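Local coordinates for 35 kDa hemin binding protein (Porphyromonas gingivalis, PDB 5Y1A) that probably binds hemin, carries a thioredoxin-type domain, and is secreted as a virulence-linked cargo of the type IX secretion system, at residues F74-H79 with T181-K186; V251-S256 with S262-G267; V308-A311 with L315-N318; V327-A332 with M336-V341. One frame throughout, in Å; residues are numbered along the deposited sequence.

Along the chain the four contacts come in series, and they fall into two groups. Contact 1 lays strand 73-79 of the mixed thioredoxin-type sheet across strand 179-186 of an antiparallel sheet. Contact 2 closes the hairpin of strands 245-252 and 263-270 in that same antiparallel sheet. Their centres are 14 Å apart, and Thr181 OG1 probably hydrogen-bonds His252 NE2. Contacts 3 and 4, with centres 11 Å apart, share a separate sheet near the C terminus, where strands 305-309 and 324-332 are neighbours. The centres of contacts 2 and 3 are 43 Å apart, on opposite sides of the chain's centre, which matches a protein built from distinct modules.

Contact 1 of 4, residues F74-H79 with T181-K186; sequences FQTFVH and TAYVLK
Thr76 points its methyl group into the angle between Tyr183 and Leu185, and these three side chains make most of this buried contact. CG2 of Thr76 comes to the edge of the tyrosine ring, close to the ring plane, and its nearest ring atom is Tyr183 CD2 at 3.7 Å. The two side chains cross at about a right angle, so the threonine meets the rim of the ring and does not lie over a face. Leu185 approaches more obliquely: both its methyls, CD1 and CD2, lie 3.9 Å from Thr76 CG2, and CD1 is also 3.8 Å from Gln75 O. The first torsion of Thr76 (chi1 66°) puts CG2 anti to the carbonyl carbon, beside the backbone N, where it meets the ring edge and the leucine methyls. Polar ends are satisfied elsewhere: Thr76 OG1 hydrogen-bonds Leu40 O, and Tyr183 OH hydrogen-bonds Glu41 OE2, so the interface between the segments is one of van der Waals packing. Strand geometry agrees, since the axes approach to 8.3 Å, too far for backbone pairing, and run 88° apart, a near-orthogonal packing of two sheet layers. On one side, segment 74-79 pairs in parallel with strand 34-44 of the thioredoxin-type sheet. On the other, strand 179-186 lies between strands 207-220 and 245-252, whose Val208 and Leu248 also touch Thr76, while Phe250 meets the Tyr183 ring edge-to-face.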
loop_
_atom_site.group_PDB
_atom_site.type_symbol
_atom_site.label_atom_id
_atom_site.label_comp_id
_atom_site.label_asym_id
_atom_site.label_seq_id
_atom_site.Cartn_x
_atom_site.Cartn_y
_atom_site.Cartn_z
ATOM N N PHE A 74 -8.304 -4.708 8.129
ATOM C CA PHE A 74 -7.578 -4.084 7.019
ATOM C C PHE A 74 -7.693 -5.007 5.813
ATOM O O PHE A 74 -7.017 -6.031 5.772
ATOM C CB PHE A 74 -6.094 -3.890 7.370
ATOM C CG PHE A 74 -5.855 -3.116 8.648
ATOM C CD1 PHE A 74 -6.652 -2.011 8.990
ATOM C CD2 PHE A 74 -4.824 -3.485 9.510
ATOM C CE1 PHE A 74 -6.420 -1.319 10.199
ATOM C CE2 PHE A 74 -4.577 -2.785 10.693
ATOM C CZ PHE A 74 -5.371 -1.688 11.022
ATOM N N GLN A 75 -8.544 -4.648 4.850
ATOM C CA GLN A 75 -8.712 -5.447 3.637
ATOM C C GLN A 75 -7.599 -5.200 2.624
ATOM O O GLN A 75 -7.036 -4.101 2.532
ATOM C CB GLN A 75 -10.030 -5.109 2.930
ATOM C CG GLN A 75 -11.298 -5.239 3.731
ATOM C CD GLN A 75 -12.482 -4.705 2.918
ATOM O OE1 GLN A 75 -12.893 -5.324 1.942
ATOM N NE2 GLN A 75 -13.006 -3.549 3.308
ATOM N N THR A 76 -7.260 -6.247 1.876
ATOM C CA THR A 76 -6.376 -6.110 0.721
ATOM C C THR A 76 -6.910 -6.987 -0.411
ATOM O O THR A 76 -7.444 -8.063 -0.141
ATOM C CB THR A 76 -4.934 -6.532 1.029
ATOM O OG1 THR A 76 -4.897 -7.937 1.296
ATOM C CG2 THR A 76 -4.368 -5.786 2.218
ATOM N N PHE A 77 -6.825 -6.495 -1.651
ATOM C CA PHE A 77 -7.263 -7.249 -2.829
ATOM C C PHE A 77 -6.036 -7.487 -3.683
ATOM O O PHE A 77 -5.336 -6.534 -4.047
ATOM C CB PHE A 77 -8.334 -6.494 -3.618
ATOM C CG PHE A 77 -9.670 -6.467 -2.922
ATOM C CD1 PHE A 77 -10.712 -7.301 -3.353
ATOM C CD2 PHE A 77 -9.880 -5.625 -1.819
ATOM C CE1 PHE A 77 -11.954 -7.324 -2.676
ATOM C CE2 PHE A 77 -11.116 -5.616 -1.149
ATOM C CZ PHE A 77 -12.160 -6.467 -1.570
ATOM N N VAL A 78 -5.799 -8.759 -4.015
ATOM C CA VAL A 78 -4.606 -9.188 -4.746
ATOM C C VAL A 78 -5.087 -9.703 -6.093
ATOM O O VAL A 78 -5.876 -10.650 -6.155
ATOM C CB VAL A 78 -3.884 -10.339 -4.008
ATOM C CG1 VAL A 78 -2.692 -10.824 -4.830
ATOM C CG2 VAL A 78 -3.412 -9.898 -2.594
ATOM N N HIS A 79 -4.640 -9.053 -7.162
ATOM C CA HIS A 79 -5.101 -9.386 -8.509
ATOM C C HIS A 79 -4.222 -10.425 -9.182
ATOM O O HIS A 79 -3.020 -10.442 -8.953
ATOM C CB HIS A 79 -5.137 -8.121 -9.349
ATOM C CG HIS A 79 -6.372 -7.302 -9.133
ATOM N ND1 HIS A 79 -7.389 -7.239 -10.056
ATOM C CD2 HIS A 79 -6.779 -6.566 -8.071
ATOM C CE1 HIS A 79 -8.362 -6.479 -9.585
ATOM N NE2 HIS A 79 -8.023 -6.065 -8.380
ATOM N N THR A 181 5.771 -7.743 6.191
ATOM C CA THR A 181 5.351 -7.414 4.829
ATOM C C THR A 181 4.610 -6.083 4.869
ATOM O O THR A 181 3.818 -5.830 5.783
ATOM C CB THR A 181 4.477 -8.547 4.229
ATOM O OG1 THR A 181 5.295 -9.713 4.051
ATOM C CG2 THR A 181 3.905 -8.154 2.875
ATOM N N ALA A 182 4.862 -5.232 3.880
ATOM C CA ALA A 182 4.093 -3.990 3.767
ATOM C C ALA A 182 3.591 -3.831 2.330
ATOM O O ALA A 182 4.331 -4.087 1.342
ATOM C CB ALA A 182 4.932 -2.780 4.196
ATOM N N TYR A 183 2.344 -3.385 2.232
ATOM C CA TYR A 183 1.689 -3.112 0.964
ATOM C C TYR A 183 1.368 -1.623 0.836
ATOM O O TYR A 183 1.023 -0.955 1.828
ATOM C CB TYR A 183 0.335 -3.856 0.849
ATOM C CG TYR A 183 0.363 -5.361 0.923
ATOM C CD1 TYR A 183 1.483 -6.101 0.501
ATOM C CD2 TYR A 183 -0.775 -6.062 1.353
ATOM C CE1 TYR A 183 1.453 -7.525 0.547
ATOM C CE2 TYR A 183 -0.810 -7.448 1.404
ATOM C CZ TYR A 183 0.306 -8.180 1.008
ATOM O OH TYR A 183 0.265 -9.566 1.070
ATOM N N VAL A 184 1.487 -1.114 -0.393
ATOM C CA VAL A 184 0.821 0.140 -0.749
ATOM C C VAL A 184 -0.522 -0.235 -1.405
ATOM O O VAL A 184 -0.553 -0.977 -2.392
ATOM C CB VAL A 184 1.662 1.017 -1.695
ATOM C CG1 VAL A 184 0.932 2.380 -1.898
ATOM C CG2 VAL A 184 3.083 1.259 -1.095
ATOM N N LEU A 185 -1.609 0.287 -0.837
ATOM C CA LEU A 185 -2.990 -0.050 -1.206
ATOM C C LEU A 185 -3.611 1.164 -1.864
ATOM O O LEU A 185 -3.449 2.259 -1.366
ATOM C CB LEU A 185 -3.805 -0.443 0.048
ATOM C CG LEU A 185 -3.207 -1.630 0.821
ATOM C CD1 LEU A 185 -3.998 -1.874 2.119
ATOM C CD2 LEU A 185 -3.210 -2.878 -0.060
ATOM N N LYS A 186 -4.303 0.960 -2.979
ATOM C CA LYS A 186 -4.936 2.056 -3.733
ATOM C C LYS A 186 -6.454 1.929 -3.635
ATOM O O LYS A 186 -7.011 0.869 -3.952
ATOM C CB LYS A 186 -4.494 2.012 -5.195
ATOM C CG LYS A 186 -5.021 3.170 -6.067
ATOM C CD LYS A 186 -4.384 4.499 -5.665
ATOM C CE LYS A 186 -4.960 5.693 -6.439
ATOM N NZ LYS A 186 -6.273 6.139 -5.911
#

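Contact 2 of 4, residues V251-S256 with S262-G267; sequences VHHPMS and SIINAG
A classic beta bulge marks the end of this hairpin: Val251 on one strand faces both Ile264 and Asn265 on the other. The bond lengths give the evidence. Val251 O accepts a short bond from Ile264 N (2.7 Å), which arrives in the carbonyl plane, and a weak, longer one from Asn265 N (3.4 Å). In return Val251 N donates to Asn265 O at 2.9 Å. Ile264, the first residue of the bulge, has a psi of -52°, a helix-like value that turns the extra residue out of the strand's regular course. Past the bulge the register shifts by one, so His252 pairs with Ile263 as a non-hydrogen-bonded pair, and His253 N takes Ser262 O at 2.9 Å. The two strands, 245-252 and 263-270, are adjacent in a four-stranded antiparallel sheet in which 263-270 is outermost within the chain.

The side chain of Ile264 packs on His253. Its CD1 sits over one face of the His253 imidazole, 3.7 Å from the ring centroid and somewhat toward the rim, in a CH-pi contact; the two side chains cross at about a right angle. Ser262 OG comes to the edge of the same ring, with His253 CD2 at 3.6 Å, while its own hydrogen bond goes to Asn260 OD1. His252 turns the other way: chi1 of 59° swings its imidazole from the partner strand, and ND1 donates to His253 O at 2.9 Å, from well above the carbonyl plane, while a hydrogen bond from NE2 to Thr181 ties the ring to strand 179-186.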
loop_
_atom_site.group_PDB
_atom_site.type_symbol
_atom_site.label_atom_id
_atom_site.label_comp_id
_atom_site.label_asym_id
_atom_site.label_seq_id
_atom_site.Cartn_x
_atom_site.Cartn_y
_atom_site.Cartn_z
ATOM N N VAL A 251 3.223 -8.078 10.767
ATOM C CA VAL A 251 4.181 -9.067 11.280
ATOM C C VAL A 251 3.558 -10.461 11.139
ATOM O O VAL A 251 2.381 -10.681 11.477
ATOM C CB VAL A 251 4.504 -8.781 12.771
ATOM C CG1 VAL A 251 5.516 -9.782 13.301
ATOM C CG2 VAL A 251 5.036 -7.329 12.958
ATOM N N HIS A 252 4.328 -11.410 10.610
ATOM C CA HIS A 252 3.766 -12.716 10.311
ATOM C C HIS A 252 4.814 -13.802 10.389
ATOM O O HIS A 252 6.019 -13.532 10.280
ATOM C CB HIS A 252 3.100 -12.697 8.914
ATOM C CG HIS A 252 4.025 -12.327 7.779
ATOM N ND1 HIS A 252 4.703 -13.271 7.037
ATOM C CD2 HIS A 252 4.326 -11.127 7.220
ATOM C CE1 HIS A 252 5.399 -12.670 6.082
ATOM N NE2 HIS A 252 5.194 -11.364 6.178
ATOM N N HIS A 253 4.343 -15.035 10.578
ATOM C CA HIS A 253 5.184 -16.210 10.464
ATOM C C HIS A 253 5.553 -16.456 8.994
ATOM O O HIS A 253 4.868 -15.993 8.082
ATOM C CB HIS A 253 4.467 -17.416 11.082
ATOM C CG HIS A 253 4.256 -17.283 12.570
ATOM N ND1 HIS A 253 5.278 -17.437 13.480
ATOM C CD2 HIS A 253 3.148 -16.992 13.292
ATOM C CE1 HIS A 253 4.805 -17.262 14.706
ATOM N NE2 HIS A 253 3.516 -16.979 14.619
ATOM N N PRO A 254 6.658 -17.167 8.758
ATOM C CA PRO A 254 7.092 -17.401 7.374
ATOM C C PRO A 254 6.033 -18.114 6.533
ATOM O O PRO A 254 5.394 -19.050 7.015
ATOM C CB PRO A 254 8.345 -18.285 7.550
ATOM C CG PRO A 254 8.841 -17.965 8.952
ATOM C CD PRO A 254 7.584 -17.743 9.752
ATOM N N MET A 255 5.849 -17.661 5.301
ATOM C CA MET A 255 4.961 -18.331 4.360
ATOM C C MET A 255 5.299 -19.811 4.171
ATOM O O MET A 255 4.436 -20.625 3.939
ATOM C CB MET A 255 4.930 -17.592 3.015
ATOM C CG MET A 255 4.558 -16.129 3.147
ATOM S SD MET A 255 4.296 -15.303 1.533
ATOM C CE MET A 255 3.237 -16.471 0.903
ATOM N N SER A 256 6.581 -20.125 4.287
ATOM C CA SER A 256 7.093 -21.493 4.120
ATOM C C SER A 256 6.769 -22.466 5.268
ATOM O O SER A 256 7.037 -23.683 5.143
ATOM C CB SER A 256 8.614 -21.449 3.929
ATOM O OG SER A 256 9.223 -20.828 5.065
ATOM N N SER A 262 0.703 -17.745 9.811
ATOM C CA SER A 262 -0.331 -16.722 10.088
ATOM C C SER A 262 0.242 -15.317 10.251
ATOM O O SER A 262 1.427 -15.135 10.598
ATOM C CB SER A 262 -1.178 -17.101 11.328
ATOM O OG SER A 262 -0.380 -17.090 12.509
ATOM N N ILE A 263 -0.612 -14.340 9.997
ATOM C CA ILE A 263 -0.316 -12.943 10.281
ATOM C C ILE A 263 -0.627 -12.720 11.763
ATOM O O ILE A 263 -1.724 -13.052 12.244
ATOM C CB ILE A 263 -1.143 -12.011 9.374
ATOM C CG1 ILE A 263 -0.876 -12.357 7.887
ATOM C CG2 ILE A 263 -0.824 -10.550 9.716
ATOM C CD1 ILE A 263 -1.640 -11.467 6.861
ATOM N N ILE A 264 0.362 -12.173 12.466
ATOM C CA ILE A 264 0.314 -12.048 13.900
ATOM C C ILE A 264 -0.387 -10.720 14.279
ATOM O O ILE A 264 -1.298 -10.710 15.135
ATOM C CB ILE A 264 1.730 -12.130 14.479
ATOM C CG1 ILE A 264 2.336 -13.513 14.197
ATOM C CG2 ILE A 264 1.716 -11.870 16.008
ATOM C CD1 ILE A 264 3.897 -13.525 14.230
ATOM N N ASN A 265 0.072 -9.611 13.699
ATOM C CA ASN A 265 -0.654 -8.351 13.844
ATOM C C ASN A 265 -0.310 -7.398 12.713
ATOM O O ASN A 265 0.590 -7.669 11.911
ATOM C CB ASN A 265 -0.366 -7.695 15.195
ATOM C CG ASN A 265 -1.572 -6.946 15.755
ATOM O OD1 ASN A 265 -2.580 -6.703 15.062
ATOM N ND2 ASN A 265 -1.475 -6.573 17.017
ATOM N N ALA A 266 -1.043 -6.293 12.635
ATOM C CA ALA A 266 -0.914 -5.380 11.491
ATOM C C ALA A 266 -1.151 -3.948 11.956
ATOM O O ALA A 266 -1.776 -3.721 12.997
ATOM C CB ALA A 266 -1.951 -5.725 10.474
ATOM N N GLY A 267 -0.687 -3.002 11.149
ATOM C CA GLY A 267 -0.974 -1.582 11.348
ATOM C C GLY A 267 -1.188 -0.960 9.968
ATOM O O GLY A 267 -0.694 -1.469 8.959
#

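Contact 3 of 4, residues V308-A311 with L315-N318; sequences VFNA and LVKN
The Phe309 ring carries Leu315 over one of its faces: Leu315 CD1 is 4.2 Å from the ring centroid and 21° off the normal, a CH-pi contact offset toward the rim. Nearer the backbone, Phe309 CD1 lies 3.6 Å from Leu315 N, so the ring rests against the main chain of its partner as well as its side chain. The amide of Asn310 is the second flat group. With chi1 at 60°, its CG is placed between the backbone N and the carbonyl carbon, and ND2 lies 3.4 Å from Val316 CG1, across which the asparagine runs at about a right angle. The OD1 end of that amide bonds to Gln314 N and Thr312 OG1 in the turn.

On the side of Val308 and Val316, the CG1 and CG2 methyls of the two valines, in that order, meet obliquely at 3.9 Å, and Val308 CG2 also touches the Asn318 amide carbon, CG, at 3.8 Å. One direct bond, Val316 N to Val308 O at 2.8 Å, links the strands and is nearly straight (172°). The return path goes through a water, which accepts from Val308 N and donates to Val316 O. The water-bridged pair belongs to a short beta hairpin with a five-residue connection, whose second strand, 315-316, is weakly bonded and outermost within this chain in the C-terminal sheet.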
loop_
_atom_site.group_PDB
_atom_site.type_symbol
_atom_site.label_atom_id
_atom_site.label_comp_id
_atom_site.label_asym_id
_atom_site.label_seq_id
_atom_site.Cartn_x
_atom_site.Cartn_y
_atom_site.Cartn_z
ATOM N N VAL A 308 6.068 23.057 -17.168
ATOM C CA VAL A 308 5.753 23.102 -15.738
ATOM C C VAL A 308 4.732 22.012 -15.424
ATOM O O VAL A 308 3.701 21.898 -16.096
ATOM C CB VAL A 308 5.206 24.496 -15.288
ATOM C CG1 VAL A 308 4.854 24.492 -13.801
ATOM C CG2 VAL A 308 6.216 25.613 -15.584
ATOM N N PHE A 309 5.028 21.216 -14.402
ATOM C CA PHE A 309 4.117 20.184 -13.941
ATOM C C PHE A 309 3.714 20.502 -12.520
ATOM O O PHE A 309 4.534 20.974 -11.725
ATOM C CB PHE A 309 4.823 18.815 -13.963
ATOM C CG PHE A 309 5.240 18.393 -15.338
ATOM C CD1 PHE A 309 4.396 17.614 -16.125
ATOM C CD2 PHE A 309 6.454 18.827 -15.868
ATOM C CE1 PHE A 309 4.764 17.247 -17.428
ATOM C CE2 PHE A 309 6.817 18.474 -17.167
ATOM C CZ PHE A 309 5.969 17.677 -17.935
ATOM N N ASN A 310 2.466 20.224 -12.173
ATOM C CA ASN A 310 2.048 20.420 -10.793
ATOM C C ASN A 310 2.475 19.218 -9.951
ATOM O O ASN A 310 3.176 18.302 -10.455
ATOM C CB ASN A 310 0.526 20.693 -10.691
ATOM C CG ASN A 310 -0.321 19.550 -11.240
ATOM O OD1 ASN A 310 0.124 18.399 -11.309
ATOM N ND2 ASN A 310 -1.557 19.877 -11.656
ATOM N N ALA A 311 2.043 19.190 -8.689
ATOM C CA ALA A 311 2.503 18.148 -7.752
ATOM C C ALA A 311 1.922 16.759 -8.033
ATOM O O ALA A 311 2.415 15.760 -7.504
ATOM C CB ALA A 311 2.227 18.559 -6.337
ATOM N N LEU A 315 0.939 18.314 -16.693
ATOM C CA LEU A 315 1.446 19.470 -17.385
ATOM C C LEU A 315 0.441 20.614 -17.178
ATOM O O LEU A 315 -0.774 20.434 -17.388
ATOM C CB LEU A 315 1.613 19.162 -18.879
ATOM C CG LEU A 315 2.141 20.313 -19.712
ATOM C CD1 LEU A 315 3.588 20.584 -19.360
ATOM C CD2 LEU A 315 1.981 20.010 -21.209
ATOM N N VAL A 316 0.942 21.767 -16.735
ATOM C CA VAL A 316 0.073 22.906 -16.463
ATOM C C VAL A 316 0.562 24.175 -17.089
ATOM O O VAL A 316 1.749 24.340 -17.365
ATOM C CB VAL A 316 -0.180 23.173 -14.934
ATOM C CG1 VAL A 316 -0.774 21.940 -14.264
ATOM C CG2 VAL A 316 1.105 23.701 -14.225
ATOM N N LYS A 317 -0.373 25.083 -17.332
ATOM C CA LYS A 317 -0.034 26.396 -17.837
ATOM C C LYS A 317 0.767 27.182 -16.805
ATOM O O LYS A 317 0.418 27.218 -15.626
ATOM C CB LYS A 317 -1.301 27.152 -18.230
ATOM C CG LYS A 317 -1.026 28.297 -19.163
ATOM C CD LYS A 317 -2.217 29.205 -19.251
ATOM C CE LYS A 317 -1.903 30.398 -20.116
ATOM N NZ LYS A 317 -3.034 31.354 -20.108
ATOM N N ASN A 318 1.851 27.800 -17.266
ATOM C CA ASN A 318 2.748 28.574 -16.417
ATOM C C ASN A 318 2.237 29.997 -16.160
ATOM O O ASN A 318 2.828 30.976 -16.623
ATOM C CB ASN A 318 4.157 28.581 -17.033
ATOM C CG ASN A 318 5.183 29.243 -16.143
ATOM O OD1 ASN A 318 5.005 29.348 -14.922
ATOM N ND2 ASN A 318 6.272 29.706 -16.752
HETATM O O HOH W 1 4.030 24.249 -18.899
#

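Contact 4 of 4, residues V327-A332 with M336-V341; sequences VVRITA and MHFLKV
Val328 with Leu339 and Ile330 with His337 form two hydrogen-bonded pairs of an antiparallel ladder, its short axes 4.5 Å apart and its N-to-C directions at 152°. The bonds of the first pair, Val328 N to Leu339 O (2.8 Å) and its return, lie in the carbonyl planes. Those of the second are skewed: His337 N approaches Ile330 O from above the carbonyl plane, while Ile330 N is tilted from the plane of His337 O.

On one face of the sheet Arg329, Met336 and Phe338 meet. Arg329 lies alongside Phe338, pointing the same way, and lays its aliphatic chain along the ring: CG is over the face and CD is 3.7 Å from Phe338 CE1. The arginine chain bends at chi3 (80°), and its guanidinium plane stands 85° from the ring plane. Met336 comes from the other strand obliquely, with SD 3.5 Å from Arg329 CD, and Val327 CG1 sits at the ring edge, 4.1 Å from Phe338 CD1. On the other face Val328 CG2 meets Val341 CG2 at 3.8 Å, beside Ile297. His337 turns its ring edge to strand 324-332, with CD2 3.3 Å from Ile330 O in the ring plane.

The guanidinium is thus not stacked on the phenyl ring; methylenes do the packing. Its NH2 has a long, weak ion pair with Glu307, so the contact depends chiefly on backbone bonds and apolar surface, with charge probably contributing little.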
loop_
_atom_site.group_PDB
_atom_site.type_symbol
_atom_site.label_atom_id
_atom_site.label_comp_id
_atom_site.label_asym_id
_atom_site.label_seq_id
_atom_site.Cartn_x
_atom_site.Cartn_y
_atom_site.Cartn_z
ATOM N N VAL A 327 7.161 20.929 -10.526
ATOM C CA VAL A 327 8.376 20.436 -11.179
ATOM C C VAL A 327 8.521 21.125 -12.528
ATOM O O VAL A 327 7.609 21.080 -13.361
ATOM C CB VAL A 327 8.322 18.902 -11.375
ATOM C CG1 VAL A 327 9.576 18.397 -12.111
ATOM C CG2 VAL A 327 8.198 18.211 -10.033
ATOM N N VAL A 328 9.656 21.785 -12.737
ATOM C CA VAL A 328 9.912 22.414 -14.016
ATOM C C VAL A 328 10.895 21.530 -14.753
ATOM O O VAL A 328 11.975 21.253 -14.244
ATOM C CB VAL A 328 10.519 23.816 -13.874
ATOM C CG1 VAL A 328 10.660 24.466 -15.253
ATOM C CG2 VAL A 328 9.658 24.677 -12.938
ATOM N N ARG A 329 10.507 21.090 -15.942
ATOM C CA ARG A 329 11.392 20.299 -16.781
ATOM C C ARG A 329 11.943 21.270 -17.824
ATOM O O ARG A 329 11.191 21.767 -18.670
ATOM C CB ARG A 329 10.619 19.140 -17.401
ATOM C CG ARG A 329 11.392 18.270 -18.384
ATOM C CD ARG A 329 10.667 16.942 -18.605
ATOM N NE ARG A 329 9.553 17.038 -19.553
ATOM C CZ ARG A 329 8.659 16.072 -19.759
ATOM N NH1 ARG A 329 8.733 14.937 -19.073
ATOM N NH2 ARG A 329 7.680 16.243 -20.638
ATOM N N ILE A 330 13.240 21.570 -17.737
ATOM C CA ILE A 330 13.881 22.489 -18.685
ATOM C C ILE A 330 14.977 21.796 -19.473
ATOM O O ILE A 330 15.921 21.261 -18.893
ATOM C CB ILE A 330 14.537 23.722 -18.013
ATOM C CG1 ILE A 330 13.879 24.076 -16.685
ATOM C CG2 ILE A 330 14.540 24.909 -18.972
ATOM C CD1 ILE A 330 14.543 25.233 -15.994
ATOM N N THR A 331 14.847 21.827 -20.798
ATOM C CA THR A 331 15.852 21.277 -21.696
ATOM C C THR A 331 16.752 22.438 -22.114
ATOM O O THR A 331 16.290 23.418 -22.702
ATOM C CB THR A 331 15.222 20.585 -22.906
ATOM O OG1 THR A 331 14.277 19.610 -22.446
ATOM C CG2 THR A 331 16.292 19.864 -23.735
ATOM N N ALA A 332 18.029 22.337 -21.760
ATOM C CA ALA A 332 18.983 23.414 -22.015
ATOM C C ALA A 332 20.359 22.796 -22.169
ATOM O O ALA A 332 20.747 21.900 -21.382
ATOM C CB ALA A 332 18.979 24.419 -20.864
ATOM N N MET A 336 18.242 17.517 -20.249
ATOM C CA MET A 336 16.906 17.716 -19.681
ATOM C C MET A 336 17.033 17.739 -18.151
ATOM O O MET A 336 17.383 16.722 -17.532
ATOM C CB MET A 336 15.935 16.621 -20.171
ATOM C CG MET A 336 14.482 16.748 -19.684
ATOM S SD MET A 336 13.355 15.423 -20.238
ATOM C CE MET A 336 13.303 15.731 -22.009
ATOM N N HIS A 337 16.768 18.910 -17.575
ATOM C CA HIS A 337 16.877 19.185 -16.120
ATOM C C HIS A 337 15.501 19.166 -15.458
ATOM O O HIS A 337 14.503 19.489 -16.103
ATOM C CB HIS A 337 17.440 20.591 -15.888
ATOM C CG HIS A 337 18.742 20.861 -16.577
ATOM N ND1 HIS A 337 19.962 20.561 -16.007
ATOM C CD2 HIS A 337 19.016 21.435 -17.772
ATOM C CE1 HIS A 337 20.932 20.938 -16.821
ATOM N NE2 HIS A 337 20.385 21.460 -17.905
ATOM N N PHE A 338 15.450 18.792 -14.178
ATOM C CA PHE A 338 14.211 18.801 -13.397
ATOM C C PHE A 338 14.472 19.654 -12.157
ATOM O O PHE A 338 15.394 19.365 -11.396
ATOM C CB PHE A 338 13.809 17.377 -12.981
ATOM C CG PHE A 338 13.474 16.473 -14.145
ATOM C CD1 PHE A 338 12.152 16.169 -14.448
ATOM C CD2 PHE A 338 14.485 15.942 -14.950
ATOM C CE1 PHE A 338 11.830 15.340 -15.534
ATOM C CE2 PHE A 338 14.187 15.120 -16.028
ATOM C CZ PHE A 338 12.855 14.811 -16.322
ATOM N N LEU A 339 13.695 20.725 -11.991
ATOM C CA LEU A 339 13.837 21.639 -10.863
ATOM C C LEU A 339 12.546 21.600 -10.080
ATOM O O LEU A 339 11.476 21.568 -10.664
ATOM C CB LEU A 339 14.066 23.069 -11.339
ATOM C CG LEU A 339 15.376 23.565 -11.930
ATOM C CD1 LEU A 339 15.015 24.533 -13.024
ATOM C CD2 LEU A 339 16.223 24.268 -10.866
ATOM N N LYS A 340 12.656 21.565 -8.757
ATOM C CA LYS A 340 11.487 21.611 -7.889
ATOM C C LYS A 340 11.329 23.072 -7.454
ATOM O O LYS A 340 12.248 23.641 -6.853
ATOM C CB LYS A 340 11.699 20.685 -6.685
ATOM C CG LYS A 340 10.486 20.498 -5.784
ATOM C CD LYS A 340 10.831 19.729 -4.478
ATOM C CE LYS A 340 11.149 18.239 -4.699
ATOM N NZ LYS A 340 10.897 17.451 -3.418
ATOM N N VAL A 341 10.201 23.694 -7.799
ATOM C CA VAL A 341 9.937 25.082 -7.409
ATOM C C VAL A 341 8.776 25.142 -6.409
ATOM O O VAL A 341 7.728 24.542 -6.640
ATOM C CB VAL A 341 9.615 25.956 -8.654
ATOM C CG1 VAL A 341 9.155 27.344 -8.226
ATOM C CG2 VAL A 341 10.857 26.039 -9.566
#